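Local structure of phosphoribosylamidoimidazole- succinocarboxamide synthase (Saccharomyces cerevisiae, 1OBG) at residues R72-D77 with L106-H111; T215-G220 with D232-P237; D255-Q260 with R288-E293. The protein catalyses the ATP-dependent joining of CAIR and L-aspartate to give SAICAR, a step of de novo purine biosynthesis. One frame throughout, in Å; residues are numbered along the deposited sequence. Where two conformers were deposited one is given.

The three interactions follow one another along the chain. Interaction 2 lies deepest, its centre about 5 Å from the centre of the chain. Interactions 1 and 3 lie on opposite sides of that centre. Interaction 1 is partly buried; the other two are buried. Interactions 1 and 2 reach the same mixed sheet and touch the same AMP, with H74 packing against D232. Interaction 3 meets interaction 2 where P237 packs on D258 and Y291. The chemistry changes with place. Segments 72-77 and 106-111 join by backbone bonds and CH-pi contacts. Waters and charges span 215-220 and 232-237. A magnesium ion links 255-260 to 288-293.

Interaction 1 (R72-D77 with L106-H111); sequences RNHLVD and LLVHKH. With AMP (adenosine monophosphate), chain D; AMP (adenosine monophosphate), chain B.
H74 and V108 lie side by side and point the same way, next to the single backbone bridge between L75 and V108. The H74 side chain starts with CB 3.6 Å from H109 O and at the edge of the H111 ring. CG stands between the backbone N and the carbonyl carbon (chi1 67°), which sets the ring alongside V108, with CG 3.7 Å from V108 CB. ND1, CE1 and NE2 all meet V108 CG1. That methyl sits over the centre of one ring face, a CH-pi contact. The backbone of H74 is held as well: H109 N donates to H74 O at 2.7 Å. V76 N donates to L107 O at 2.9 Å. V76 repeats the ring theme, its CG2 lying over the H109 face, while its CB packs on L107 CD2 at 3.8 Å. L75 CD2 rests against both L106 CD2 and V108 CG1. A water bonded to H111 NE2 also makes weak bonds to H109 ND1 and N73 O.

Two AMP molecules read this backbone. The AMP of chain D accepts at N1 from L107 N at 3.0 Å, and its N6 donates to V76 O and L107 O. The AMP of chain B, also held by E218 and D232, accepts at N1 from H111 N at 3.0 Å. Such main-chain recognition of the base edge, by strand 105-109, H111 and V76, typifies adenine pockets.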
loop_
_atom_site.group_PDB
_atom_site.type_symbol
_atom_site.label_atom_id
_atom_site.label_comp_id
_atom_site.label_asym_id
_atom_site.label_seq_id
_atom_site.Cartn_x
_atom_site.Cartn_y
_atom_site.Cartn_z
ATOM N N ARG A 72 14.011 10.036 1.616
ATOM C CA ARG A 72 13.899 10.339 0.192
ATOM C C ARG A 72 12.861 9.405 -0.398
ATOM O O ARG A 72 12.734 8.249 0.035
ATOM C CB ARG A 72 15.204 10.047 -0.524
ATOM C CG ARG A 72 16.163 11.222 -0.629
ATOM C CD ARG A 72 17.478 10.877 -1.381
ATOM N NE ARG A 72 17.318 10.726 -2.838
ATOM C CZ ARG A 72 18.233 10.172 -3.649
ATOM N NH1 ARG A 72 19.380 9.702 -3.157
ATOM N NH2 ARG A 72 18.003 10.078 -4.954
ATOM N N ASN A 73 12.110 9.883 -1.379
ATOM C CA ASN A 73 11.164 8.997 -2.062
ATOM C C ASN A 73 11.428 8.978 -3.563
ATOM O O ASN A 73 12.253 9.765 -4.065
ATOM C CB ASN A 73 9.718 9.367 -1.745
ATOM C CG ASN A 73 9.368 10.785 -2.156
ATOM O OD1 ASN A 73 9.027 11.634 -1.312
ATOM N ND2 ASN A 73 9.453 11.053 -3.446
ATOM N N HIS A 74 10.726 8.107 -4.277
ATOM C CA HIS A 74 10.976 7.946 -5.702
ATOM C C HIS A 74 10.265 8.927 -6.646
ATOM O O HIS A 74 10.424 8.829 -7.863
ATOM C CB HIS A 74 10.751 6.484 -6.150
ATOM C CG HIS A 74 9.325 5.993 -6.083
ATOM N ND1 HIS A 74 8.310 6.652 -5.424
ATOM C CD2 HIS A 74 8.766 4.867 -6.583
ATOM C CE1 HIS A 74 7.182 5.970 -5.545
ATOM N NE2 HIS A 74 7.437 4.878 -6.238
ATOM N N LEU A 75 9.479 9.857 -6.117
ATOM C CA LEU A 75 8.760 10.780 -6.993
ATOM C C LEU A 75 9.738 11.635 -7.788
ATOM O O LEU A 75 10.744 12.115 -7.240
ATOM C CB LEU A 75 7.823 11.712 -6.205
ATOM C CG LEU A 75 6.688 11.024 -5.422
ATOM C CD1 LEU A 75 5.884 12.077 -4.660
ATOM C CD2 LEU A 75 5.791 10.187 -6.341
ATOM N N VAL A 76 9.440 11.827 -9.068
ATOM C CA VAL A 76 10.133 12.851 -9.843
ATOM C C VAL A 76 9.736 14.241 -9.289
ATOM O O VAL A 76 8.561 14.511 -9.026
ATOM C CB VAL A 76 9.819 12.738 -11.373
ATOM C CG1 VAL A 76 10.374 13.943 -12.150
ATOM C CG2 VAL A 76 10.389 11.422 -11.939
ATOM N N ASP A 77 10.731 15.099 -9.114
ATOM C CA ASP A 77 10.526 16.479 -8.711
ATOM C C ASP A 77 9.985 17.296 -9.886
ATOM O O ASP A 77 10.730 17.669 -10.783
ATOM C CB ASP A 77 11.863 17.034 -8.198
ATOM C CG ASP A 77 11.703 18.233 -7.268
ATOM O OD1 ASP A 77 12.707 18.609 -6.606
ATOM O OD2 ASP A 77 10.636 18.854 -7.125
ATOM N N LEU A 106 1.450 8.632 -10.899
ATOM C CA LEU A 106 2.703 9.107 -10.301
ATOM C C LEU A 106 3.880 8.850 -11.201
ATOM O O LEU A 106 4.071 7.723 -11.678
ATOM C CB LEU A 106 2.973 8.445 -8.948
ATOM C CG LEU A 106 1.889 8.670 -7.877
ATOM C CD1 LEU A 106 2.163 7.774 -6.685
ATOM C CD2 LEU A 106 1.878 10.113 -7.464
ATOM N N LEU A 107 4.661 9.903 -11.407
ATOM C CA LEU A 107 5.887 9.855 -12.180
ATOM C C LEU A 107 7.036 9.591 -11.232
ATOM O O LEU A 107 7.277 10.368 -10.291
ATOM C CB LEU A 107 6.067 11.186 -12.947
ATOM C CG LEU A 107 7.161 11.153 -14.010
ATOM C CD1 LEU A 107 6.759 10.265 -15.204
ATOM C CD2 LEU A 107 7.543 12.576 -14.465
ATOM N N VAL A 108 7.754 8.494 -11.439
ATOM C CA VAL A 108 8.735 8.100 -10.431
ATOM C C VAL A 108 10.054 7.685 -11.031
ATOM O O VAL A 108 10.086 7.236 -12.172
ATOM C CB VAL A 108 8.214 6.946 -9.531
ATOM C CG1 VAL A 108 6.875 7.343 -8.866
ATOM C CG2 VAL A 108 8.078 5.642 -10.328
ATOM N N HIS A 109 11.124 7.829 -10.252
ATOM C CA HIS A 109 12.439 7.344 -10.643
ATOM C C HIS A 109 12.523 5.866 -10.358
ATOM O O HIS A 109 12.177 5.426 -9.247
ATOM C CB HIS A 109 13.538 8.029 -9.841
ATOM C CG HIS A 109 13.739 9.470 -10.189
ATOM N ND1 HIS A 109 13.493 10.493 -9.293
ATOM C CD2 HIS A 109 14.168 10.061 -11.330
ATOM C CE1 HIS A 109 13.764 11.652 -9.871
ATOM N NE2 HIS A 109 14.172 11.416 -11.108
ATOM N N LYS A 110 12.991 5.110 -11.355
ATOM C CA LYS A 110 13.269 3.692 -11.212
ATOM C C LYS A 110 14.491 3.527 -10.319
ATOM O O LYS A 110 15.490 4.232 -10.504
ATOM C CB LYS A 110 13.550 3.091 -12.594
ATOM C CG LYS A 110 13.109 1.654 -12.775
ATOM C CD LYS A 110 13.454 1.125 -14.173
ATOM C CE LYS A 110 12.789 1.995 -15.260
ATOM N NZ LYS A 110 12.695 1.382 -16.642
ATOM N N HIS A 111 14.416 2.620 -9.341
ATOM C CA HIS A 111 15.565 2.341 -8.473
ATOM C C HIS A 111 15.789 0.869 -8.289
ATOM O O HIS A 111 14.874 0.063 -8.428
ATOM C CB HIS A 111 15.363 2.945 -7.078
ATOM C CG HIS A 111 15.563 4.420 -7.049
ATOM N ND1 HIS A 111 16.797 4.997 -7.240
ATOM C CD2 HIS A 111 14.690 5.437 -6.877
ATOM C CE1 HIS A 111 16.677 6.312 -7.181
ATOM N NE2 HIS A 111 15.409 6.603 -6.956
HETATM P P AMP D . 4.246 20.017 -5.347
HETATM O O1P AMP D . 4.706 18.953 -4.330
HETATM O O2P AMP D . 5.093 19.987 -6.564
HETATM O O3P AMP D . 4.232 21.486 -4.666
HETATM O "O5'" AMP D . 2.712 19.814 -5.789
HETATM C "C5'" AMP D . 2.295 19.940 -7.135
HETATM C "C4'" AMP D . 1.260 18.864 -7.471
HETATM O "O4'" AMP D . 1.857 17.913 -8.340
HETATM C "C3'" AMP D . 0.780 18.123 -6.223
HETATM O "O3'" AMP D . -0.582 17.755 -6.335
HETATM C "C2'" AMP D . 1.659 16.887 -6.234
HETATM O "O2'" AMP D . 1.097 15.810 -5.513
HETATM C "C1'" AMP D . 1.865 16.637 -7.727
HETATM N N9 AMP D . 3.132 15.920 -7.989
HETATM C C8 AMP D . 4.396 16.242 -7.544
HETATM N N7 AMP D . 5.275 15.318 -8.002
HETATM C C5 AMP D . 4.587 14.414 -8.736
HETATM C C6 AMP D . 4.991 13.281 -9.429
HETATM N N6 AMP D . 6.253 12.851 -9.322
HETATM N N1 AMP D . 4.040 12.547 -10.095
HETATM C C2 AMP D . 2.712 12.918 -10.087
HETATM N N3 AMP D . 2.310 14.046 -9.402
HETATM C C4 AMP D . 3.237 14.776 -8.734
HETATM P P AMP B . 2.890 -3.456 -8.169
HETATM O O1P AMP B . 2.271 -2.911 -6.874
HETATM O O2P AMP B . 2.173 -2.989 -9.385
HETATM O O3P AMP B . 2.915 -5.071 -8.126
HETATM O "O5'" AMP B . 4.396 -2.915 -8.291
HETATM C "C5'" AMP B . 5.084 -3.179 -9.482
HETATM C "C4'" AMP B . 6.542 -3.402 -9.149
HETATM O "O4'" AMP B . 7.210 -2.156 -9.166
HETATM C "C3'" AMP B . 6.711 -3.999 -7.750
HETATM O "O3'" AMP B . 7.521 -5.145 -7.852
HETATM C "C2'" AMP B . 7.436 -2.915 -6.976
HETATM O "O2'" AMP B . 8.373 -3.494 -6.109
HETATM C "C1'" AMP B . 8.116 -2.136 -8.098
HETATM N N9 AMP B . 8.470 -0.739 -7.772
HETATM C C8 AMP B . 7.821 0.167 -6.966
HETATM N N7 AMP B . 8.536 1.323 -6.983
HETATM C C5 AMP B . 9.615 1.167 -7.787
HETATM C C6 AMP B . 10.667 2.005 -8.170
HETATM N N6 AMP B . 10.664 3.313 -7.888
HETATM N N1 AMP B . 11.637 1.511 -9.026
HETATM C C2 AMP B . 11.573 0.223 -9.511
HETATM N N3 AMP B . 10.525 -0.597 -9.130
HETATM C C4 AMP B . 9.573 -0.131 -8.288
HETATM O O HOH W 1 14.530 9.334 -6.594
#

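Interaction 2 (T215-G220 with D232-P237); sequences TKFEFG and DEVLTP. With AMP (adenosine monophosphate), chain B.
T215 and L235 pack at about a right angle, with L235 CD1 3.3 Å from T215 OG1 and near its CB and CG2. L235 CD2 and V234 CG2 make apolar contacts at the F217 ring edge, L235 CD2 3.9 Å from F217 CE1. S240 also bonds to T215 OG1.

Water joins the segments; no direct hydrogen bond does. One water donates to K216 O, accepts from L235 N at 2.8 Å, and also bonds T215 OG1. Another accepts from K216 NZ and lies 2.9 Å from D232 OD2. A third accepts from E218 N but bonds only weakly to E233 O.

The charges form a network. K216 leaves the backbone extended (chi1 178°) and bends further out. NZ makes a salt bridge within its own segment to E218 OE1 at 3.2 Å, with a weak hydrogen bond, and a long one across to D232 OD2 at 3.7 Å. This lysine probably eases the closeness of E218 OE2 to D232 OD2. R20 pairs with D232 OD1.

AMP O2' donates to E218 OE2 at 2.6 Å, and D232 N donates to AMP N7 at 3.0 Å. Both segments line a nucleotide pocket with K163 and the 109-111 backbone.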
loop_
_atom_site.group_PDB
_atom_site.type_symbol
_atom_site.label_atom_id
_atom_site.label_comp_id
_atom_site.label_asym_id
_atom_site.label_seq_id
_atom_site.Cartn_x
_atom_site.Cartn_y
_atom_site.Cartn_z
ATOM N N THR A 215 1.858 -2.351 8.089
ATOM C CA THR A 215 2.005 -1.792 6.768
ATOM C C THR A 215 3.180 -2.468 6.077
ATOM O O THR A 215 4.064 -2.978 6.741
ATOM C CB THR A 215 2.179 -0.246 6.841
ATOM O OG1 THR A 215 1.918 0.313 5.543
ATOM C CG2 THR A 215 3.626 0.152 7.156
ATOM N N LYS A 216 3.168 -2.452 4.753
ATOM C CA LYS A 216 4.233 -3.039 3.968
ATOM C C LYS A 216 4.989 -1.876 3.285
ATOM O O LYS A 216 4.410 -1.126 2.505
ATOM C CB LYS A 216 3.601 -4.001 2.949
ATOM C CG LYS A 216 4.591 -4.678 1.989
ATOM C CD LYS A 216 3.873 -5.668 1.066
ATOM C CE LYS A 216 3.549 -5.046 -0.298
ATOM N NZ LYS A 216 4.418 -3.871 -0.648
ATOM N N PHE A 217 6.269 -1.708 3.581
ATOM C CA PHE A 217 7.056 -0.720 2.861
ATOM C C PHE A 217 7.894 -1.458 1.818
ATOM O O PHE A 217 8.230 -2.640 1.993
ATOM C CB PHE A 217 8.042 0.021 3.789
ATOM C CG PHE A 217 7.393 0.968 4.787
ATOM C CD1 PHE A 217 6.583 2.046 4.371
ATOM C CD2 PHE A 217 7.615 0.796 6.150
ATOM C CE1 PHE A 217 6.011 2.929 5.329
ATOM C CE2 PHE A 217 7.054 1.664 7.096
ATOM C CZ PHE A 217 6.259 2.715 6.699
ATOM N N GLU A 218 8.259 -0.753 0.759
ATOM C CA GLU A 218 9.338 -1.233 -0.075
ATOM C C GLU A 218 10.371 -0.133 -0.220
ATOM O O GLU A 218 10.015 1.024 -0.332
ATOM C CB GLU A 218 8.790 -1.667 -1.428
ATOM C CG GLU A 218 8.066 -2.998 -1.299
ATOM C CD GLU A 218 7.505 -3.503 -2.613
ATOM O OE1 GLU A 218 6.888 -4.584 -2.581
ATOM O OE2 GLU A 218 7.675 -2.824 -3.646
ATOM N N PHE A 219 11.640 -0.529 -0.198
ATOM C CA PHE A 219 12.749 0.383 -0.237
ATOM C C PHE A 219 13.649 0.072 -1.414
ATOM O O PHE A 219 13.901 -1.096 -1.760
ATOM C CB PHE A 219 13.583 0.291 1.040
ATOM C CG PHE A 219 12.870 0.766 2.290
ATOM C CD1 PHE A 219 12.247 2.004 2.349
ATOM C CD2 PHE A 219 12.846 -0.026 3.417
ATOM C CE1 PHE A 219 11.592 2.440 3.518
ATOM C CE2 PHE A 219 12.193 0.417 4.591
ATOM C CZ PHE A 219 11.565 1.645 4.624
ATOM N N GLY A 220 14.130 1.146 -2.018
ATOM C CA GLY A 220 15.201 1.069 -2.979
ATOM C C GLY A 220 16.451 1.637 -2.345
ATOM O O GLY A 220 16.433 2.173 -1.232
ATOM N N ASP A 232 7.440 2.381 -4.345
ATOM C CA ASP A 232 6.107 1.798 -4.299
ATOM C C ASP A 232 5.062 2.772 -3.730
ATOM O O ASP A 232 5.267 3.973 -3.742
ATOM C CB ASP A 232 6.128 0.494 -3.515
ATOM C CG ASP A 232 5.047 -0.472 -3.972
ATOM O OD1 ASP A 232 4.806 -0.560 -5.197
ATOM O OD2 ASP A 232 4.396 -1.184 -3.171
ATOM N N GLU A 233 3.940 2.251 -3.251
ATOM C CA GLU A 233 2.920 3.096 -2.630
ATOM C C GLU A 233 3.093 2.978 -1.132
ATOM O O GLU A 233 3.590 1.974 -0.630
ATOM C CB GLU A 233 1.486 2.707 -3.081
ATOM C CG GLU A 233 0.584 2.145 -1.972
ATOM C CD GLU A 233 -0.722 1.519 -2.477
ATOM O OE1 GLU A 233 -0.939 0.322 -2.173
ATOM O OE2 GLU A 233 -1.539 2.206 -3.153
ATOM N N VAL A 234 2.682 4.026 -0.437
ATOM C CA VAL A 234 2.907 4.144 0.971
ATOM C C VAL A 234 1.586 4.350 1.722
ATOM O O VAL A 234 0.804 5.260 1.392
ATOM C CB VAL A 234 3.911 5.324 1.217
ATOM C CG1 VAL A 234 3.454 6.590 0.500
ATOM C CG2 VAL A 234 4.057 5.613 2.664
ATOM N N LEU A 235 1.353 3.490 2.715
ATOM C CA LEU A 235 0.318 3.688 3.749
ATOM C C LEU A 235 -1.095 3.898 3.198
ATOM O O LEU A 235 -1.860 4.745 3.694
ATOM C CB LEU A 235 0.706 4.860 4.671
ATOM C CG LEU A 235 1.535 4.759 5.958
ATOM C CD1 LEU A 235 1.537 3.383 6.665
ATOM C CD2 LEU A 235 2.939 5.318 5.763
ATOM N N THR A 236 -1.443 3.145 2.158
ATOM C CA THR A 236 -2.822 3.142 1.707
ATOM C C THR A 236 -3.493 1.868 2.250
ATOM O O THR A 236 -2.802 0.945 2.671
ATOM C CB THR A 236 -2.913 3.093 0.192
ATOM O OG1 THR A 236 -2.399 1.840 -0.249
ATOM C CG2 THR A 236 -2.030 4.131 -0.459
ATOM N N PRO A 237 -4.822 1.809 2.209
ATOM C CA PRO A 237 -5.540 0.612 2.647
ATOM C C PRO A 237 -5.223 -0.648 1.835
ATOM O O PRO A 237 -5.509 -1.736 2.310
ATOM C CB PRO A 237 -7.018 1.000 2.505
ATOM C CG PRO A 237 -7.055 2.479 2.246
ATOM C CD PRO A 237 -5.724 2.878 1.748
HETATM P P AMP B . 2.890 -3.456 -8.169
HETATM O O1P AMP B . 2.271 -2.911 -6.874
HETATM O O2P AMP B . 2.173 -2.989 -9.385
HETATM O O3P AMP B . 2.915 -5.071 -8.126
HETATM O "O5'" AMP B . 4.396 -2.915 -8.291
HETATM C "C5'" AMP B . 5.084 -3.179 -9.482
HETATM C "C4'" AMP B . 6.542 -3.402 -9.149
HETATM O "O4'" AMP B . 7.210 -2.156 -9.166
HETATM C "C3'" AMP B . 6.711 -3.999 -7.750
HETATM O "O3'" AMP B . 7.521 -5.145 -7.852
HETATM C "C2'" AMP B . 7.436 -2.915 -6.976
HETATM O "O2'" AMP B . 8.373 -3.494 -6.109
HETATM C "C1'" AMP B . 8.116 -2.136 -8.098
HETATM N N9 AMP B . 8.470 -0.739 -7.772
HETATM C C8 AMP B . 7.821 0.167 -6.966
HETATM N N7 AMP B . 8.536 1.323 -6.983
HETATM C C5 AMP B . 9.615 1.167 -7.787
HETATM C C6 AMP B . 10.667 2.005 -8.170
HETATM N N6 AMP B . 10.664 3.313 -7.888
HETATM N N1 AMP B . 11.637 1.511 -9.026
HETATM C C2 AMP B . 11.573 0.223 -9.511
HETATM N N3 AMP B . 10.525 -0.597 -9.130
HETATM C C4 AMP B . 9.573 -0.131 -8.288
HETATM O O HOH W 2 2.786 1.065 3.136
HETATM O O HOH W 3 4.285 -0.993 -0.264
HETATM O O HOH W 4 6.754 1.541 0.293
#

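Interaction 3 (D255-Q260 with R288-E293); sequences DSYDKQ and RAKYIE. With MG (magnesium ion), chain E.
The loop at D258 comes closest to helix 288-293 at K290, their CA atoms 5.4 Å apart. K259 holds the N-cap position of helix 260-268. S256 OG accepts from K259 N, an ST motif.

K290 packs along the loop backbone, with CG and CE both 3.5 Å from Y257 O. CE also lies over one face of the Y257 ring. NZ makes at most a weak, long cation-pi contact with that ring. In return the Y257 ring meets the helix edge-on: K290 O lies in its plane, 3.4 Å from CE1. At the far end of the ring, Y257 OH touches E293 CG at 3.3 Å. A water bridges them, bonded to Y257 OH at 2.5 Å and donating to E293 OE1 at 2.9 Å.

D258 and Y291 converge on a magnesium ion. D258 OD1 lies 2.6 Å from it and Y291 OH 2.5 Å. The D258 chi1 of 50° turns OD1 to the ion, and CB packs on Y291 CE1 and CZ. The ion lies in the plane of the Y291 ring, at its edge, and the D258 carboxylate is turned 75° from that ring. D238 supplies a third ligand.

The metal distances are long for magnesium, so the site is probably loosely held or imprecisely modelled. Even so, one ion ties the loop, the helix and D238 together, and its charge probably offsets the gathered aspartates.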
loop_
_atom_site.group_PDB
_atom_site.type_symbol
_atom_site.label_atom_id
_atom_site.label_comp_id
_atom_site.label_asym_id
_atom_site.label_seq_id
_atom_site.Cartn_x
_atom_site.Cartn_y
_atom_site.Cartn_z
ATOM N N ASP A 255 -13.047 -5.387 12.024
ATOM C CA ASP A 255 -13.486 -5.225 10.639
ATOM C C ASP A 255 -12.436 -4.522 9.773
ATOM O O ASP A 255 -11.728 -3.631 10.238
ATOM C CB ASP A 255 -14.778 -4.415 10.584
ATOM C CG ASP A 255 -15.977 -5.217 11.083
ATOM O OD1 ASP A 255 -17.015 -4.604 11.375
ATOM O OD2 ASP A 255 -15.941 -6.454 11.210
ATOM N N SER A 256 -12.361 -4.929 8.517
ATOM C CA SER A 256 -11.599 -4.214 7.519
ATOM C C SER A 256 -12.260 -2.856 7.313
ATOM O O SER A 256 -13.470 -2.774 7.109
ATOM C CB SER A 256 -11.582 -4.982 6.188
ATOM O OG SER A 256 -10.839 -4.232 5.238
ATOM N N TYR A 257 -11.462 -1.796 7.373
ATOM C CA TYR A 257 -11.973 -0.452 7.209
ATOM C C TYR A 257 -12.649 -0.283 5.854
ATOM O O TYR A 257 -13.754 0.245 5.761
ATOM C CB TYR A 257 -10.809 0.550 7.291
ATOM C CG TYR A 257 -11.255 1.971 7.377
ATOM C CD1 TYR A 257 -11.466 2.728 6.222
ATOM C CD2 TYR A 257 -11.469 2.578 8.615
ATOM C CE1 TYR A 257 -11.879 4.042 6.306
ATOM C CE2 TYR A 257 -11.884 3.891 8.700
ATOM C CZ TYR A 257 -12.081 4.611 7.542
ATOM O OH TYR A 257 -12.480 5.914 7.614
ATOM N N ASP A 258 -11.963 -0.715 4.812
ATOM C CA ASP A 258 -12.431 -0.497 3.458
ATOM C C ASP A 258 -13.221 -1.653 2.849
ATOM O O ASP A 258 -14.147 -1.418 2.095
ATOM C CB ASP A 258 -11.272 -0.103 2.529
ATOM C CG ASP A 258 -10.086 -1.034 2.622
ATOM O OD1 ASP A 258 -9.481 -1.250 1.553
ATOM O OD2 ASP A 258 -9.666 -1.583 3.686
ATOM N N LYS A 259 -12.859 -2.881 3.188
ATOM C CA LYS A 259 -13.357 -4.032 2.441
ATOM C C LYS A 259 -14.350 -4.917 3.190
ATOM O O LYS A 259 -14.699 -5.980 2.697
ATOM C CB LYS A 259 -12.187 -4.890 1.944
ATOM C CG LYS A 259 -11.393 -4.191 0.848
ATOM C CD LYS A 259 -10.413 -5.125 0.208
ATOM C CE LYS A 259 -9.491 -4.367 -0.685
ATOM N NZ LYS A 259 -8.534 -5.330 -1.270
ATOM N N GLN A 260 -14.808 -4.489 4.365
ATOM C CA GLN A 260 -15.698 -5.354 5.128
ATOM C C GLN A 260 -17.025 -5.649 4.425
ATOM O O GLN A 260 -17.515 -6.778 4.498
ATOM C CB GLN A 260 -15.977 -4.806 6.522
ATOM C CG GLN A 260 -16.351 -5.896 7.534
ATOM C CD GLN A 260 -15.425 -7.111 7.540
ATOM O OE1 GLN A 260 -15.905 -8.238 7.431
ATOM N NE2 GLN A 260 -14.120 -6.902 7.665
ATOM N N ARG A 288 -16.933 2.595 -1.792
ATOM C CA ARG A 288 -16.436 3.895 -2.225
ATOM C C ARG A 288 -16.461 4.938 -1.077
ATOM O O ARG A 288 -15.497 5.671 -0.884
ATOM C CB ARG A 288 -17.253 4.380 -3.426
ATOM C CG ARG A 288 -16.767 5.698 -3.977
ATOM C CD ARG A 288 -17.548 6.136 -5.195
ATOM N NE ARG A 288 -16.957 7.310 -5.808
ATOM C CZ ARG A 288 -17.382 8.538 -5.592
ATOM N NH1 ARG A 288 -18.397 8.748 -4.773
ATOM N NH2 ARG A 288 -16.792 9.562 -6.190
ATOM N N ALA A 289 -17.563 4.974 -0.318
ATOM C CA ALA A 289 -17.707 5.919 0.783
ATOM C C ALA A 289 -16.579 5.767 1.794
ATOM O O ALA A 289 -16.146 6.768 2.339
ATOM C CB ALA A 289 -19.089 5.787 1.483
ATOM N N LYS A 290 -16.107 4.533 2.030
ATOM C CA LYS A 290 -15.016 4.271 2.965
ATOM C C LYS A 290 -13.690 4.802 2.466
ATOM O O LYS A 290 -12.891 5.292 3.254
ATOM C CB LYS A 290 -14.840 2.766 3.243
ATOM C CG LYS A 290 -16.030 2.066 3.898
ATOM C CD LYS A 290 -16.676 2.974 4.910
ATOM C CE LYS A 290 -16.088 2.789 6.287
ATOM N NZ LYS A 290 -17.180 2.268 7.161
ATOM N N TYR A 291 -13.433 4.683 1.167
ATOM C CA TYR A 291 -12.192 5.228 0.621
ATOM C C TYR A 291 -12.196 6.739 0.732
ATOM O O TYR A 291 -11.179 7.351 1.035
ATOM C CB TYR A 291 -11.989 4.803 -0.852
ATOM C CG TYR A 291 -11.527 3.375 -0.947
ATOM C CD1 TYR A 291 -10.304 2.979 -0.414
ATOM C CD2 TYR A 291 -12.330 2.414 -1.543
ATOM C CE1 TYR A 291 -9.885 1.648 -0.493
ATOM C CE2 TYR A 291 -11.929 1.088 -1.625
ATOM C CZ TYR A 291 -10.723 0.710 -1.113
ATOM O OH TYR A 291 -10.357 -0.610 -1.217
ATOM N N ILE A 292 -13.352 7.335 0.484
ATOM C CA ILE A 292 -13.497 8.768 0.639
ATOM C C ILE A 292 -13.301 9.176 2.099
ATOM O O ILE A 292 -12.610 10.156 2.389
ATOM C CB ILE A 292 -14.872 9.266 0.138
ATOM C CG1 ILE A 292 -14.941 9.172 -1.394
ATOM C CG2 ILE A 292 -15.105 10.736 0.637
ATOM C CD1 ILE A 292 -16.378 9.212 -1.972
ATOM N N GLU A 293 -13.916 8.422 3.004
ATOM C CA GLU A 293 -13.785 8.710 4.431
ATOM C C GLU A 293 -12.327 8.565 4.913
ATOM O O GLU A 293 -11.842 9.385 5.691
ATOM C CB GLU A 293 -14.741 7.810 5.230
ATOM C CG GLU A 293 -14.752 8.063 6.720
ATOM C CD GLU A 293 -15.652 7.082 7.479
ATOM O OE1 GLU A 293 -15.497 6.965 8.720
ATOM O OE2 GLU A 293 -16.514 6.439 6.842
HETATM MG MG MG E . -8.027 -1.135 -0.562
HETATM O O HOH W 5 -12.750 7.048 9.782
#